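Local coordinates for putative SnoaL-like polyketide cyclase (Shewanella putrefaciens, PDB 3GZB), which is of unproven function but, as a member of the SnoaL-like family, may act as a polyketide cyclase or a related lyase, at residues V118-V123 / D140-Q145. Numbering follows the deposited sequence.
Sequences VAIPAV and DLIDYQ
Val123 and Leu141 pair as an antiparallel hydrogen-bonded couple: Leu141 N donates to Val123 O at 2.8 Å, and Val123 N returns a bond to Leu141 O at 3.0 Å. Leu141 O also receives the hydroxyl of Tyr88 of the second subunit and lies 3.3 Å from Ala122 CA, a CA-H...O contact. The last rung is Asp143 N to Pro121 O, 2.9 Å; proline has no N-H to give back, and strand 134-142 ends here.

Apolar contacts line both faces. Ala122 CB meets Ile142 CD1 at 3.7 Å, while the other branch of Ile142, CG2, touches Ile120 CG2 at 3.6 Å and also sits over the centre of the Tyr144 ring. On the opposite face Val123 and Leu141 lie side by side, where Ile97 and Leu93 of the second subunit cover them.

Asp143 carries the polar end. Its CB points toward strand 115-129, and CG stands anti to the backbone N (chi1 -178°). The carboxylate lies against the proline ring, Asp143 OD2 3.6 Å from Pro121 CG. OD2 takes hydrogen bonds from Thr146 OG1 and from His86 NE2 of the second subunit, and the side chain caps the N-terminus of helix 144-151. An alanine in place of Pro121 removes ring atoms CG and CD, which would probably strip much of the apolar cover from the Asp143 carboxylate and open a gap beside His86 of the second subunit.

The arrangement is the open end of an antiparallel hairpin, strands 115-129 and 134-142, away from its turn, in the curved sheet of an NTF2-like fold, where strand gives way to an N-capped C-terminal helix at the dimer interface.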
ATOM      1  N   VAL A 118     -12.140  -7.901 -15.286  1.00 11.17           N
ATOM      2  CA  VAL A 118     -11.216  -8.289 -14.233  1.00 11.33           C
ATOM      3  C   VAL A 118     -11.263  -7.288 -13.088  1.00 11.37           C
ATOM      4  O   VAL A 118     -11.538  -6.097 -13.309  1.00 11.04           O
ATOM      5  CB  VAL A 118      -9.732  -8.384 -14.737  1.00 14.32           C
ATOM      6  CG1 VAL A 118      -9.618  -9.516 -15.789  1.00 15.07           C
ATOM      7  CG2 VAL A 118      -9.187  -7.072 -15.359  1.00 14.53           C
ATOM      8  N   ALA A 119     -10.967  -7.792 -11.881  1.00 10.28           N
ATOM      9  CA  ALA A 119     -10.909  -6.967 -10.673  1.00 10.37           C
ATOM     10  C   ALA A 119      -9.587  -7.268  -9.992  1.00 13.54           C
ATOM     11  O   ALA A 119      -9.361  -8.400  -9.520  1.00 13.22           O
ATOM     12  CB  ALA A 119     -12.123  -7.311  -9.742  1.00 12.54           C
ATOM     13  N   ILE A 120      -8.689  -6.294 -10.000  1.00 10.70           N
ATOM     14  CA  ILE A 120      -7.289  -6.536  -9.666  1.00 10.69           C
ATOM     15  C   ILE A 120      -6.936  -5.887  -8.318  1.00 10.12           C
ATOM     16  O   ILE A 120      -6.981  -4.681  -8.177  1.00  9.13           O
ATOM     17  CB  ILE A 120      -6.360  -5.946 -10.741  1.00  9.24           C
ATOM     18  CG1 ILE A 120      -6.772  -6.366 -12.153  1.00 11.43           C
ATOM     19  CG2 ILE A 120      -4.893  -6.319 -10.418  1.00 11.54           C
ATOM     20  CD1 ILE A 120      -5.988  -5.705 -13.332  1.00 11.90           C
ATOM     21  N   PRO A 121      -6.619  -6.699  -7.299  1.00  9.71           N
ATOM     22  CA  PRO A 121      -6.203  -6.079  -6.004  1.00  9.13           C
ATOM     23  C   PRO A 121      -4.971  -5.193  -6.179  1.00  9.48           C
ATOM     24  O   PRO A 121      -4.086  -5.516  -6.981  1.00  9.57           O
ATOM     25  CB  PRO A 121      -5.928  -7.294  -5.101  1.00  9.96           C
ATOM     26  CG  PRO A 121      -6.701  -8.427  -5.755  1.00 10.81           C
ATOM     27  CD  PRO A 121      -6.647  -8.160  -7.239  1.00 11.70           C
ATOM     28  N   ALA A 122      -4.906  -4.106  -5.384  1.00  9.13           N
ATOM     29  CA  ALA A 122      -3.819  -3.131  -5.462  1.00  8.71           C
ATOM     30  C   ALA A 122      -3.738  -2.238  -4.275  1.00  9.03           C
ATOM     31  O   ALA A 122      -4.712  -2.016  -3.572  1.00  9.80           O
ATOM     32  CB  ALA A 122      -4.008  -2.266  -6.714  1.00  9.74           C
ATOM     33  N   VAL A 123      -2.528  -1.725  -4.061  1.00  8.38           N
ATOM     34  CA  VAL A 123      -2.246  -0.607  -3.199  1.00  9.36           C
ATOM     35  C   VAL A 123      -1.615   0.441  -4.071  1.00  9.47           C
ATOM     36  O   VAL A 123      -0.642   0.181  -4.802  1.00 10.52           O
ATOM     37  CB  VAL A 123      -1.304  -1.011  -2.078  1.00 10.04           C
ATOM     38  CG1 VAL A 123      -0.964   0.172  -1.150  1.00 12.31           C
ATOM     39  CG2 VAL A 123      -1.922  -2.192  -1.279  1.00 10.19           C
ATOM     40  N   ASP A 140       2.539   2.204  -7.485  1.00  9.90           N
ATOM     41  CA  ASP A 140       1.583   1.143  -7.601  1.00  9.88           C
ATOM     42  C   ASP A 140       2.162  -0.196  -7.176  1.00  7.35           C
ATOM     43  O   ASP A 140       3.293  -0.529  -7.531  1.00  9.51           O
ATOM     44  CB  ASP A 140       1.068   0.980  -9.020  1.00 10.46           C
ATOM     45  CG  ASP A 140      -0.095   1.894  -9.365  1.00 11.16           C
ATOM     46  OD1 ASP A 140      -0.666   2.606  -8.492  1.00 11.90           O
ATOM     47  OD2 ASP A 140      -0.444   1.894 -10.601  1.00 11.21           O
ATOM     48  N   LEU A 141       1.373  -0.934  -6.407  1.00  8.56           N
ATOM     49  CA  LEU A 141       1.656  -2.325  -6.052  1.00  7.87           C
ATOM     50  C   LEU A 141       0.471  -3.144  -6.518  1.00  8.35           C
ATOM     51  O   LEU A 141      -0.556  -3.207  -5.828  1.00  8.43           O
ATOM     52  CB  LEU A 141       1.871  -2.472  -4.532  1.00  8.63           C
ATOM     53  CG  LEU A 141       3.055  -1.761  -3.906  1.00 10.49           C
ATOM     54  CD1 LEU A 141       2.960  -1.799  -2.373  1.00 12.37           C
ATOM     55  CD2 LEU A 141       4.368  -2.346  -4.401  1.00 11.78           C
ATOM     56  N   ILE A 142       0.580  -3.730  -7.708  1.00 10.18           N
ATOM     57  CA  ILE A 142      -0.549  -4.381  -8.396  1.00  8.73           C
ATOM     58  C   ILE A 142      -0.429  -5.879  -8.262  1.00  7.82           C
ATOM     59  O   ILE A 142       0.666  -6.443  -8.449  1.00  9.89           O
ATOM     60  CB  ILE A 142      -0.522  -4.035  -9.869  1.00  9.72           C
ATOM     61  CG1 ILE A 142      -0.524  -2.525 -10.107  1.00 12.41           C
ATOM     62  CG2 ILE A 142      -1.685  -4.664 -10.661  1.00 10.19           C
ATOM     63  CD1 ILE A 142      -1.664  -1.749  -9.526  1.00 12.73           C
ATOM     64  N   ASP A 143      -1.556  -6.556  -7.963  1.00  8.17           N
ATOM     65  CA  ASP A 143      -1.577  -8.027  -7.870  1.00  7.96           C
ATOM     66  C   ASP A 143      -1.816  -8.650  -9.256  1.00  9.24           C
ATOM     67  O   ASP A 143      -2.921  -9.079  -9.620  1.00 10.28           O
ATOM     68  CB  ASP A 143      -2.666  -8.477  -6.852  1.00  7.84           C
ATOM     69  CG  ASP A 143      -2.734  -9.963  -6.636  1.00  8.16           C
ATOM     70  OD1 ASP A 143      -1.959 -10.729  -7.226  1.00 10.07           O
ATOM     71  OD2 ASP A 143      -3.642 -10.329  -5.864  1.00  9.55           O
ATOM     72  N   TYR A 144      -0.740  -8.725 -10.039  1.00  9.36           N
ATOM     73  CA  TYR A 144      -0.834  -9.227 -11.416  1.00  9.16           C
ATOM     74  C   TYR A 144      -1.179 -10.707 -11.478  1.00 10.43           C
ATOM     75  O   TYR A 144      -1.846 -11.128 -12.407  1.00 10.14           O
ATOM     76  CB  TYR A 144       0.486  -9.000 -12.158  1.00 10.77           C
ATOM     77  CG  TYR A 144       0.731  -7.566 -12.508  1.00 10.50           C
ATOM     78  CD1 TYR A 144      -0.064  -6.927 -13.410  1.00 12.53           C
ATOM     79  CD2 TYR A 144       1.753  -6.820 -11.905  1.00 11.77           C
ATOM     80  CE1 TYR A 144       0.127  -5.610 -13.739  1.00 14.60           C
ATOM     81  CE2 TYR A 144       1.933  -5.480 -12.218  1.00 14.01           C
ATOM     82  CZ  TYR A 144       1.159  -4.909 -13.131  1.00 13.82           C
ATOM     83  OH  TYR A 144       1.339  -3.577 -13.487  1.00 16.17           O
ATOM     84  N   GLN A 145      -0.751 -11.518 -10.510  1.00  9.78           N
ATOM     85  CA  GLN A 145      -1.102 -12.925 -10.555  1.00 10.45           C
ATOM     86  C   GLN A 145      -2.604 -13.130 -10.441  1.00 10.09           C
ATOM     87  O   GLN A 145      -3.155 -13.988 -11.163  1.00 11.27           O
ATOM     88  CB  GLN A 145      -0.383 -13.735  -9.481  1.00 11.71           C
ATOM     89  CG  GLN A 145      -0.616 -15.261  -9.624  1.00 14.79           C
ATOM     90  CD  GLN A 145      -0.087 -15.809 -10.953  1.00 16.91           C
ATOM     91  OE1 GLN A 145       1.104 -15.695 -11.239  1.00 22.01           O
ATOM     92  NE2 GLN A 145      -0.990 -16.357 -11.803  1.00 18.27           N
TER